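Local coordinates for protein glycosyltransferase (PDB 2IUY) that probably transfers a sugar from a nucleotide-linked donor as a retaining GT4-family enzyme in the biosynthesis of the antibiotic avilamycin A, at residues 13-16 / 21-24; 23-28 / 32-37; 43-48 / 319-324. All coordinates share one frame; numbering follows the deposited sequence.

Contact 1: residues 13-16 / 21-24; sequences LRVP and WISV
Arg-14 lays its side chain over one face of the indole of Trp-21, and the two are in touch along most of the arginine's length. The evidence starts at the aliphatic part: CG of Arg-14 stands 4.0 Å from the centroid of the six-membered ring of Trp-21, only 12° off the ring normal, which is CH-pi geometry. Beyond CG the chain bends at chi3, and this bend carries the guanidinium along the benzene half of the indole, where NH2 of Arg-14 comes to 3.1 Å from CZ2 of Trp-21. The guanidinium and ring planes are 39° apart, so the guanidinium is tilted against the indole instead of stacking flat on it. Its two terminal nitrogens have partners elsewhere: NH1 bonds to the carbonyl O of Asp-19, inside the turn between the segments, and NH2 forms a salt bridge with Glu-72.

Both segments belong to the long loop between strand 5-9 and helix 31-45 of the N-terminal Rossmann-like domain of this GT-B fold. Here the loop doubles back on itself, with a single bridge pairing Arg-14 and Trp-21. Its hydrogen bond runs from Ile-22 N to Leu-13 O at 2.9 Å and is almost straight. The backbone N of Leu-13 also lies in the indole plane, at the ring edge, 3.5 Å from CE3 of Trp-21.

Ile-22 fills the other end. Its CG1 is anti to the carbonyl carbon (chi1 -66°), which directs that branch back at residues 13-15: CD1 of Ile-22 reaches CB of Leu-13 at 3.9 Å, while CG1 of Ile-22 meets CG2 of Val-15, also at 3.9 Å. On the helix side, Leu-13 and Ile-22 both pack against Gln-33.

Contact 2: residues 23-28 / 32-37; sequences SVPPQG and IQWVVA
The loop leading into helix 31-45, the first helix of the N-terminal Rossmann-like domain, folds back onto that helix through a pair of prolines, the first preceded by a cis peptide bond. Both prolines sit on the same face of the Trp-34 indole. Pro-25 CB lies 3.6 Å from the centroid of the six-membered ring of Trp-34, 16° off its normal, and Pro-26 CD lies 3.4 Å from the centroid of the five-membered ring, 12° off; both are CH-pi contacts. Farther along the helix, Val-24 has CG1 anti to its backbone N (chi1 161°), putting that methyl 3.7 Å from CB of Ala-37.

The polar edge of the indole is bridged by a water in the ring plane. It accepts from Trp-34 NE1 at 3.0 Å and donates a long bond to the carbonyl O of Pro-26; its approach to the carbonyl O of Gly-28 is modelled implausibly short and is doubtful. Within the loop, Ser-23 OG donates to Pro-25 O at 2.7 Å. Trp-34 also makes a cation-pi contact with Arg-225, a residue of the UDP site. The ring is therefore gripped over a face by apolar CH groups and at its N-H by water, which should restrict its rotation beside that arginine.

Contact 3: residues 43-48 / 319-324; sequences LLELGH and WGHVTI
A histidine-carboxylate hydrogen bond joins the C-terminal end of helix 31-45 to the first turn of helix 321-336, two elements some 270 residues apart in the chain. NE2 of His-321 donates to OE1 of Glu-45 at 2.8 Å, with 173° at the hydrogen. From the histidine side the geometry is regular, since OE1 lies at the ring edge and close to the ring plane. On the glutamate side it is not: the donor comes from above the carboxylate, 49° out of its plane. His-321 CG sits between its backbone N and carbonyl carbon (chi1 72°), and this rotamer turns the imidazole toward the end of the other helix. The nearby carboxylate would probably favour a protonated imidazole, although Glu-45 OE1 also has a long, weak ion pair with Arg-62.

Val-322 flanks the bond. Its CG2 lies 3.4 Å from OE2 of Glu-45, while its other branch, CG1, meets CD2 of Leu-46 at 3.9 Å. Just past Leu-46 the chain turns away through a Schellman motif, in which Gly-47, at positive phi, bonds back to Leu-44 and His-48 N to Leu-43 O. Gly-320 is the N-cap residue of the opposing helix. Further along that helix, Ala-325 touches Leu-46, and Val-329 and Tyr-332 cover Leu-43, which also packs on Val-50 of strand 49-53.

In the fold
Helix 31-45 is used by contacts 2 and 3: contact 2 packs the incoming loop on its first turns, and contact 3 anchors its far end to helix 321-336. Contact 1, in the preceding loop, reaches it through Gln-33. Contacts 1 and 2 share Ser-23 and Val-24, have centres 9 Å apart and touch directly, as between CA of Ile-22 and OE1 of Gln-27 (3.6 Å). Contact 3 touches neither, its nearest atoms being about 7 Å from contact 2 and about 9 Å from contact 1. Side chain to side chain, Trp-34 is about 3 Å from the UDP-site residue Arg-225 and His-321 about 11 Å from Glu-260, while the side chain of Ile-22 is about 6 Å from Gly-30.

Contact 1: residues 13-16 / 21-24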
ATOM      1  N   LEU A  13      -5.291   2.831  14.468  1.00 11.90           N
ATOM      2  CA  LEU A  13      -6.204   3.826  14.004  1.00 13.26           C
ATOM      3  C   LEU A  13      -7.614   3.326  14.241  1.00 14.27           C
ATOM      4  O   LEU A  13      -7.920   2.179  13.958  1.00 12.47           O
ATOM      5  CB  LEU A  13      -6.038   4.062  12.480  1.00 13.45           C
ATOM      6  CG  LEU A  13      -4.807   4.835  11.958  1.00 14.84           C
ATOM      7  CD1 LEU A  13      -4.816   4.964  10.404  1.00 12.91           C
ATOM      8  CD2 LEU A  13      -4.740   6.246  12.596  1.00 11.81           C
ATOM      9  N   ARG A  14      -8.493   4.218  14.698  1.00 14.82           N
ATOM     10  CA  ARG A  14      -9.874   3.798  14.893  1.00 15.38           C
ATOM     11  C   ARG A  14     -10.677   3.929  13.635  1.00 14.24           C
ATOM     12  O   ARG A  14     -10.369   4.750  12.780  1.00 14.23           O
ATOM     13  CB  ARG A  14     -10.515   4.578  16.044  1.00 16.90           C
ATOM     14  CG  ARG A  14     -10.030   4.031  17.400  1.00 18.14           C
ATOM     15  CD  ARG A  14     -10.548   4.880  18.470  1.00 24.41           C
ATOM     16  NE  ARG A  14      -9.588   4.956  19.556  1.00 26.88           N
ATOM     17  CZ  ARG A  14      -9.634   4.192  20.637  1.00 25.86           C
ATOM     18  NH1 ARG A  14     -10.598   3.295  20.770  1.00 20.77           N
ATOM     19  NH2 ARG A  14      -8.712   4.347  21.579  1.00 26.49           N
ATOM     20  N   VAL A  15     -11.674   3.062  13.496  1.00 13.67           N
ATOM     21  CA  VAL A  15     -12.660   3.191  12.431  1.00 12.88           C
ATOM     22  C   VAL A  15     -13.241   4.604  12.538  1.00 13.22           C
ATOM     23  O   VAL A  15     -13.551   5.077  13.654  1.00 12.29           O
ATOM     24  CB  VAL A  15     -13.722   2.123  12.569  1.00 12.89           C
ATOM     25  CG1 VAL A  15     -14.884   2.414  11.641  1.00 11.91           C
ATOM     26  CG2 VAL A  15     -13.085   0.722  12.355  1.00  9.99           C
ATOM     27  N   PRO A  16     -13.265   5.338  11.417  1.00 13.15           N
ATOM     28  CA  PRO A  16     -13.670   6.734  11.550  1.00 13.93           C
ATOM     29  C   PRO A  16     -15.046   6.903  12.217  1.00 14.06           C
ATOM     30  O   PRO A  16     -16.018   6.271  11.824  1.00 15.39           O
ATOM     31  CB  PRO A  16     -13.660   7.229  10.096  1.00 13.14           C
ATOM     32  CG  PRO A  16     -12.614   6.393   9.446  1.00 13.08           C
ATOM     33  CD  PRO A  16     -12.871   5.026  10.023  1.00 14.30           C
ATOM     34  N   TRP A  21     -11.078  -0.454  16.500  1.00 15.20           N
ATOM     35  CA  TRP A  21      -9.788  -0.327  15.814  1.00 14.43           C
ATOM     36  C   TRP A  21      -9.977  -0.881  14.419  1.00 13.23           C
ATOM     37  O   TRP A  21     -10.717  -1.828  14.219  1.00 12.69           O
ATOM     38  CB  TRP A  21      -8.707  -1.117  16.577  1.00 15.06           C
ATOM     39  CG  TRP A  21      -8.418  -0.468  17.919  1.00 14.75           C
ATOM     40  CD1 TRP A  21      -8.924  -0.844  19.132  1.00 16.68           C
ATOM     41  CD2 TRP A  21      -7.682   0.729  18.151  1.00 17.75           C
ATOM     42  NE1 TRP A  21      -8.517   0.025  20.114  1.00 16.12           N
ATOM     43  CE2 TRP A  21      -7.744   0.996  19.541  1.00 17.93           C
ATOM     44  CE3 TRP A  21      -6.942   1.597  17.326  1.00 16.41           C
ATOM     45  CZ2 TRP A  21      -7.094   2.082  20.121  1.00 17.43           C
ATOM     46  CZ3 TRP A  21      -6.308   2.678  17.903  1.00 16.82           C
ATOM     47  CH2 TRP A  21      -6.390   2.918  19.292  1.00 16.40           C
ATOM     48  N   ILE A  22      -9.319  -0.273  13.447  1.00 12.27           N
ATOM     49  CA  ILE A  22      -9.329  -0.802  12.086  1.00 10.72           C
ATOM     50  C   ILE A  22      -8.598  -2.142  12.152  1.00 10.98           C
ATOM     51  O   ILE A  22      -7.604  -2.278  12.873  1.00 12.01           O
ATOM     52  CB  ILE A  22      -8.672   0.195  11.097  1.00 10.69           C
ATOM     53  CG1 ILE A  22      -9.539   1.490  10.978  1.00 10.88           C
ATOM     54  CG2 ILE A  22      -8.467  -0.474   9.693  1.00  9.98           C
ATOM     55  CD1 ILE A  22      -8.872   2.643  10.174  1.00  8.20           C
ATOM     56  N   SER A  23      -9.097  -3.134  11.435  1.00 11.21           N
ATOM     57  CA  SER A  23      -8.478  -4.454  11.448  1.00 10.61           C
ATOM     58  C   SER A  23      -7.418  -4.650  10.351  1.00  8.94           C
ATOM     59  O   SER A  23      -7.197  -3.792   9.480  1.00  9.63           O
ATOM     60  CB  SER A  23      -9.568  -5.558  11.408  1.00 11.09           C
ATOM     61  OG  SER A  23     -10.144  -5.599  10.088  1.00 15.48           O
ATOM     62  N   VAL A  24      -6.727  -5.779  10.421  1.00  7.93           N
ATOM     63  CA  VAL A  24      -5.838  -6.199   9.382  1.00  7.52           C
ATOM     64  C   VAL A  24      -6.298  -7.563   8.919  1.00  8.68           C
ATOM     65  O   VAL A  24      -6.304  -8.510   9.718  1.00  8.23           O
ATOM     66  CB  VAL A  24      -4.365  -6.285   9.919  1.00  7.71           C
ATOM     67  CG1 VAL A  24      -3.461  -7.183   8.985  1.00  6.37           C
ATOM     68  CG2 VAL A  24      -3.780  -4.908  10.080  1.00  5.85           C
TER

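Contact 2: residues 23-28 / 32-37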
ATOM      1  N   SER A  23      -9.097  -3.134  11.435  1.00 11.21           N
ATOM      2  CA  SER A  23      -8.478  -4.454  11.448  1.00 10.61           C
ATOM      3  C   SER A  23      -7.418  -4.650  10.351  1.00  8.94           C
ATOM      4  O   SER A  23      -7.197  -3.792   9.480  1.00  9.63           O
ATOM      5  CB  SER A  23      -9.568  -5.558  11.408  1.00 11.09           C
ATOM      6  OG  SER A  23     -10.144  -5.599  10.088  1.00 15.48           O
ATOM      7  N   VAL A  24      -6.727  -5.779  10.421  1.00  7.93           N
ATOM      8  CA  VAL A  24      -5.838  -6.199   9.382  1.00  7.52           C
ATOM      9  C   VAL A  24      -6.298  -7.563   8.919  1.00  8.68           C
ATOM     10  O   VAL A  24      -6.304  -8.510   9.718  1.00  8.23           O
ATOM     11  CB  VAL A  24      -4.365  -6.285   9.919  1.00  7.71           C
ATOM     12  CG1 VAL A  24      -3.461  -7.183   8.985  1.00  6.37           C
ATOM     13  CG2 VAL A  24      -3.780  -4.908  10.080  1.00  5.85           C
ATOM     14  N   PRO A  25      -6.722  -7.689   7.648  1.00 10.03           N
ATOM     15  CA  PRO A  25      -6.849  -6.638   6.659  1.00 10.26           C
ATOM     16  C   PRO A  25      -8.038  -5.752   7.020  1.00 10.80           C
ATOM     17  O   PRO A  25      -8.908  -6.165   7.812  1.00  9.30           O
ATOM     18  CB  PRO A  25      -7.089  -7.419   5.351  1.00 10.53           C
ATOM     19  CG  PRO A  25      -7.729  -8.644   5.764  1.00 11.59           C
ATOM     20  CD  PRO A  25      -7.215  -8.986   7.135  1.00  9.29           C
ATOM     21  N   PRO A  26      -8.056  -4.514   6.493  1.00 11.79           N
ATOM     22  CA  PRO A  26      -9.036  -3.596   7.012  1.00 12.35           C
ATOM     23  C   PRO A  26     -10.420  -3.844   6.406  1.00 14.81           C
ATOM     24  O   PRO A  26     -10.541  -4.380   5.294  1.00 13.92           O
ATOM     25  CB  PRO A  26      -8.488  -2.243   6.554  1.00 12.60           C
ATOM     26  CG  PRO A  26      -7.833  -2.543   5.265  1.00 10.98           C
ATOM     27  CD  PRO A  26      -7.226  -3.902   5.437  1.00 10.81           C
ATOM     28  N   GLN A  27     -11.459  -3.444   7.137  1.00 17.22           N
ATOM     29  CA  GLN A  27     -12.839  -3.564   6.642  1.00 19.75           C
ATOM     30  C   GLN A  27     -13.074  -2.567   5.471  1.00 20.25           C
ATOM     31  O   GLN A  27     -13.709  -2.891   4.457  1.00 20.78           O
ATOM     32  CB  GLN A  27     -13.829  -3.338   7.818  1.00 20.57           C
ATOM     33  CG  GLN A  27     -13.387  -4.001   9.178  1.00 22.96           C
ATOM     34  CD  GLN A  27     -12.510  -3.106  10.161  1.00 22.88           C
ATOM     35  OE1 GLN A  27     -11.547  -2.415   9.779  1.00 12.21           O
ATOM     36  NE2 GLN A  27     -12.859  -3.185  11.460  1.00 28.16           N
ATOM     37  N   GLY A  28     -12.512  -1.377   5.582  1.00 20.77           N
ATOM     38  CA  GLY A  28     -12.703  -0.368   4.539  1.00 22.44           C
ATOM     39  C   GLY A  28     -11.381   0.148   3.985  1.00 23.62           C
ATOM     40  O   GLY A  28     -10.512  -0.643   3.596  1.00 24.54           O
ATOM     41  N   ILE A  32      -1.867   0.878   4.632  1.00 10.41           N
ATOM     42  CA  ILE A  32      -0.895   0.203   5.529  1.00 10.03           C
ATOM     43  C   ILE A  32      -1.357  -1.159   6.067  1.00  9.40           C
ATOM     44  O   ILE A  32      -0.555  -2.107   6.217  1.00  8.73           O
ATOM     45  CB  ILE A  32      -0.434   1.097   6.734  1.00  9.99           C
ATOM     46  CG1 ILE A  32       0.390   2.296   6.222  1.00 11.31           C
ATOM     47  CG2 ILE A  32       0.363   0.264   7.800  1.00 10.48           C
ATOM     48  CD1 ILE A  32       0.638   3.414   7.316  1.00 10.10           C
ATOM     49  N   GLN A  33      -2.655  -1.231   6.351  1.00  8.65           N
ATOM     50  CA  GLN A  33      -3.300  -2.399   6.932  1.00  8.23           C
ATOM     51  C   GLN A  33      -3.323  -3.548   5.927  1.00  8.76           C
ATOM     52  O   GLN A  33      -3.147  -4.690   6.302  1.00  9.23           O
ATOM     53  CB  GLN A  33      -4.710  -2.038   7.400  1.00  6.85           C
ATOM     54  CG  GLN A  33      -4.736  -1.006   8.506  1.00  7.23           C
ATOM     55  CD  GLN A  33      -4.975   0.447   8.011  1.00  8.87           C
ATOM     56  OE1 GLN A  33      -4.718   0.793   6.847  1.00  7.29           O
ATOM     57  NE2 GLN A  33      -5.462   1.284   8.899  1.00  9.07           N
ATOM     58  N   TRP A  34      -3.525  -3.228   4.652  1.00  9.23           N
ATOM     59  CA  TRP A  34      -3.373  -4.185   3.570  1.00 10.14           C
ATOM     60  C   TRP A  34      -1.905  -4.651   3.456  1.00  9.90           C
ATOM     61  O   TRP A  34      -1.636  -5.833   3.322  1.00  9.96           O
ATOM     62  CB  TRP A  34      -3.897  -3.616   2.217  1.00 12.21           C
ATOM     63  CG  TRP A  34      -5.397  -3.868   2.101  1.00 12.86           C
ATOM     64  CD1 TRP A  34      -6.403  -2.941   2.125  1.00 13.51           C
ATOM     65  CD2 TRP A  34      -6.025  -5.150   2.034  1.00 14.61           C
ATOM     66  NE1 TRP A  34      -7.633  -3.582   2.080  1.00 16.39           N
ATOM     67  CE2 TRP A  34      -7.422  -4.937   2.010  1.00 15.17           C
ATOM     68  CE3 TRP A  34      -5.538  -6.465   1.962  1.00 17.59           C
ATOM     69  CZ2 TRP A  34      -8.332  -5.988   1.896  1.00 15.36           C
ATOM     70  CZ3 TRP A  34      -6.447  -7.511   1.877  1.00 15.79           C
ATOM     71  CH2 TRP A  34      -7.823  -7.266   1.855  1.00 14.65           C
ATOM     72  N   VAL A  35      -0.970  -3.724   3.553  1.00  8.90           N
ATOM     73  CA  VAL A  35       0.462  -4.116   3.501  1.00  8.40           C
ATOM     74  C   VAL A  35       0.754  -5.165   4.561  1.00  7.06           C
ATOM     75  O   VAL A  35       1.381  -6.177   4.283  1.00  7.54           O
ATOM     76  CB  VAL A  35       1.417  -2.912   3.642  1.00  7.72           C
ATOM     77  CG1 VAL A  35       2.901  -3.379   3.662  1.00  7.11           C
ATOM     78  CG2 VAL A  35       1.171  -1.897   2.492  1.00  9.09           C
ATOM     79  N   VAL A  36       0.319  -4.907   5.781  1.00  7.08           N
ATOM     80  CA  VAL A  36       0.620  -5.769   6.938  1.00  5.99           C
ATOM     81  C   VAL A  36      -0.020  -7.157   6.769  1.00  7.55           C
ATOM     82  O   VAL A  36       0.583  -8.148   7.101  1.00  7.92           O
ATOM     83  CB  VAL A  36       0.154  -5.077   8.262  1.00  6.72           C
ATOM     84  CG1 VAL A  36       0.425  -5.959   9.469  1.00  5.29           C
ATOM     85  CG2 VAL A  36       0.882  -3.724   8.441  1.00  5.39           C
ATOM     86  N   ALA A  37      -1.263  -7.200   6.244  1.00  8.01           N
ATOM     87  CA  ALA A  37      -1.963  -8.435   5.935  1.00  7.13           C
ATOM     88  C   ALA A  37      -1.171  -9.310   4.932  1.00  7.70           C
ATOM     89  O   ALA A  37      -0.996 -10.501   5.158  1.00  7.58           O
ATOM     90  CB  ALA A  37      -3.389  -8.119   5.406  1.00  5.71           C
TER
HETATM   91  O   HOH W   1     -10.479  -2.863   2.373  1.00 22.91           O

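Contact 3: residues 43-48 / 319-324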
ATOM      1  N   LEU A  43       5.104 -14.268   5.866  1.00  7.14           N
ATOM      2  CA  LEU A  43       5.854 -14.689   7.039  1.00  6.63           C
ATOM      3  C   LEU A  43       5.318 -16.015   7.609  1.00  7.60           C
ATOM      4  O   LEU A  43       6.085 -16.855   7.954  1.00  6.87           O
ATOM      5  CB  LEU A  43       5.799 -13.597   8.126  1.00  6.20           C
ATOM      6  CG  LEU A  43       6.586 -12.317   7.779  1.00  5.48           C
ATOM      7  CD1 LEU A  43       6.276 -11.236   8.750  1.00  5.93           C
ATOM      8  CD2 LEU A  43       8.140 -12.652   7.697  1.00  4.53           C
ATOM      9  N   LEU A  44       3.991 -16.131   7.731  1.00  8.66           N
ATOM     10  CA  LEU A  44       3.309 -17.327   8.152  1.00  9.83           C
ATOM     11  C   LEU A  44       3.548 -18.481   7.179  1.00 11.48           C
ATOM     12  O   LEU A  44       3.729 -19.618   7.610  1.00 12.54           O
ATOM     13  CB  LEU A  44       1.803 -17.040   8.308  1.00 10.31           C
ATOM     14  CG  LEU A  44       1.362 -16.098   9.457  1.00 10.79           C
ATOM     15  CD1 LEU A  44      -0.155 -15.760   9.309  1.00 10.15           C
ATOM     16  CD2 LEU A  44       1.709 -16.698  10.860  1.00  8.66           C
ATOM     17  N   GLU A  45       3.525 -18.210   5.867  1.00 11.58           N
ATOM     18  CA  GLU A  45       3.747 -19.263   4.880  1.00 12.98           C
ATOM     19  C   GLU A  45       5.176 -19.771   4.988  1.00 13.13           C
ATOM     20  O   GLU A  45       5.459 -20.960   4.731  1.00 13.66           O
ATOM     21  CB  GLU A  45       3.517 -18.747   3.459  1.00 12.80           C
ATOM     22  CG  GLU A  45       2.842 -19.756   2.522  1.00 20.20           C
ATOM     23  CD  GLU A  45       2.171 -19.064   1.332  1.00 25.45           C
ATOM     24  OE1 GLU A  45       1.158 -18.348   1.529  1.00 30.75           O
ATOM     25  OE2 GLU A  45       2.643 -19.252   0.194  1.00 30.15           O
ATOM     26  N   LEU A  46       6.084 -18.870   5.336  1.00 12.34           N
ATOM     27  CA  LEU A  46       7.497 -19.247   5.572  1.00 12.78           C
ATOM     28  C   LEU A  46       7.763 -19.996   6.860  1.00 12.68           C
ATOM     29  O   LEU A  46       8.887 -20.424   7.066  1.00 13.67           O
ATOM     30  CB  LEU A  46       8.410 -18.020   5.525  1.00 11.91           C
ATOM     31  CG  LEU A  46       8.519 -17.359   4.156  1.00 11.30           C
ATOM     32  CD1 LEU A  46       9.042 -15.958   4.286  1.00 11.26           C
ATOM     33  CD2 LEU A  46       9.353 -18.213   3.135  1.00 12.98           C
ATOM     34  N   GLY A  47       6.778 -20.104   7.750  1.00 13.06           N
ATOM     35  CA  GLY A  47       6.931 -20.917   8.971  1.00 12.91           C
ATOM     36  C   GLY A  47       7.200 -20.128  10.243  1.00 12.76           C
ATOM     37  O   GLY A  47       7.337 -20.716  11.311  1.00 12.35           O
ATOM     38  N   HIS A  48       7.238 -18.791  10.133  1.00 12.14           N
ATOM     39  CA  HIS A  48       7.417 -17.884  11.298  1.00 11.12           C
ATOM     40  C   HIS A  48       6.158 -17.595  12.078  1.00 11.50           C
ATOM     41  O   HIS A  48       5.044 -17.719  11.553  1.00 10.49           O
ATOM     42  CB  HIS A  48       8.101 -16.592  10.845  1.00 11.61           C
ATOM     43  CG  HIS A  48       9.360 -16.870  10.078  1.00 13.01           C
ATOM     44  ND1 HIS A  48      10.470 -17.408  10.673  1.00 10.57           N
ATOM     45  CD2 HIS A  48       9.628 -16.829   8.752  1.00 13.15           C
ATOM     46  CE1 HIS A  48      11.408 -17.598   9.764  1.00 14.15           C
ATOM     47  NE2 HIS A  48      10.919 -17.263   8.588  1.00 13.18           N
ATOM     48  N   TRP A 319       6.579  -8.604  -6.525  1.00  6.51           N
ATOM     49  CA  TRP A 319       5.955  -8.183  -5.294  1.00  6.55           C
ATOM     50  C   TRP A 319       5.309  -9.349  -4.555  1.00  6.68           C
ATOM     51  O   TRP A 319       4.699  -9.123  -3.531  1.00  7.89           O
ATOM     52  CB  TRP A 319       4.934  -7.035  -5.535  1.00  6.84           C
ATOM     53  CG  TRP A 319       5.534  -5.930  -6.422  1.00  8.27           C
ATOM     54  CD1 TRP A 319       6.760  -5.330  -6.271  1.00  5.26           C
ATOM     55  CD2 TRP A 319       4.926  -5.333  -7.563  1.00  8.72           C
ATOM     56  NE1 TRP A 319       6.955  -4.391  -7.271  1.00  8.02           N
ATOM     57  CE2 TRP A 319       5.849  -4.384  -8.082  1.00  8.77           C
ATOM     58  CE3 TRP A 319       3.682  -5.509  -8.219  1.00  8.62           C
ATOM     59  CZ2 TRP A 319       5.582  -3.618  -9.231  1.00  7.60           C
ATOM     60  CZ3 TRP A 319       3.414  -4.731  -9.367  1.00  7.67           C
ATOM     61  CH2 TRP A 319       4.372  -3.801  -9.852  1.00  8.00           C
ATOM     62  N   GLY A 320       5.491 -10.594  -5.019  1.00  6.45           N
ATOM     63  CA  GLY A 320       4.781 -11.717  -4.372  1.00  6.55           C
ATOM     64  C   GLY A 320       5.023 -11.762  -2.868  1.00  7.22           C
ATOM     65  O   GLY A 320       6.147 -11.520  -2.408  1.00  6.68           O
ATOM     66  N   HIS A 321       3.989 -12.084  -2.095  1.00  7.20           N
ATOM     67  CA  HIS A 321       4.134 -12.087  -0.626  1.00  8.41           C
ATOM     68  C   HIS A 321       5.304 -12.881  -0.040  1.00  9.66           C
ATOM     69  O   HIS A 321       5.892 -12.451   0.962  1.00  9.68           O
ATOM     70  CB  HIS A 321       2.815 -12.451   0.077  1.00  8.71           C
ATOM     71  CG  HIS A 321       2.411 -13.894  -0.053  1.00  8.94           C
ATOM     72  ND1 HIS A 321       2.261 -14.530  -1.270  1.00  8.06           N
ATOM     73  CD2 HIS A 321       2.075 -14.806   0.888  1.00  8.01           C
ATOM     74  CE1 HIS A 321       1.874 -15.775  -1.071  1.00  8.98           C
ATOM     75  NE2 HIS A 321       1.750 -15.966   0.228  1.00 10.25           N
ATOM     76  N   VAL A 322       5.629 -14.033  -0.638  1.00 10.12           N
ATOM     77  CA  VAL A 322       6.652 -14.935  -0.077  1.00 10.63           C
ATOM     78  C   VAL A 322       8.036 -14.410  -0.409  1.00 10.39           C
ATOM     79  O   VAL A 322       8.943 -14.436   0.449  1.00  9.94           O
ATOM     80  CB  VAL A 322       6.449 -16.451  -0.565  1.00  9.92           C
ATOM     81  CG1 VAL A 322       7.675 -17.321  -0.278  1.00 11.03           C
ATOM     82  CG2 VAL A 322       5.197 -17.086   0.076  1.00  8.17           C
ATOM     83  N   THR A 323       8.201 -13.934  -1.644  1.00 10.62           N
ATOM     84  CA  THR A 323       9.449 -13.291  -2.048  1.00 12.44           C
ATOM     85  C   THR A 323       9.784 -12.058  -1.189  1.00 11.04           C
ATOM     86  O   THR A 323      10.933 -11.875  -0.801  1.00  9.93           O
ATOM     87  CB  THR A 323       9.580 -12.943  -3.607  1.00 12.93           C
ATOM     88  OG1 THR A 323      10.936 -12.532  -3.873  1.00 17.05           O
ATOM     89  CG2 THR A 323       8.764 -11.754  -3.994  1.00 15.34           C
ATOM     90  N   ILE A 324       8.783 -11.216  -0.944  1.00 10.48           N
ATOM     91  CA  ILE A 324       8.965 -10.013  -0.125  1.00  9.72           C
ATOM     92  C   ILE A 324       9.153 -10.366   1.349  1.00  9.00           C
ATOM     93  O   ILE A 324      10.019  -9.818   2.000  1.00  8.16           O
ATOM     94  CB  ILE A 324       7.767  -9.064  -0.243  1.00  9.73           C
ATOM     95  CG1 ILE A 324       7.651  -8.552  -1.691  1.00 10.22           C
ATOM     96  CG2 ILE A 324       7.885  -7.876   0.795  1.00  8.00           C
ATOM     97  CD1 ILE A 324       8.975  -7.934  -2.239  1.00  8.57           C
TER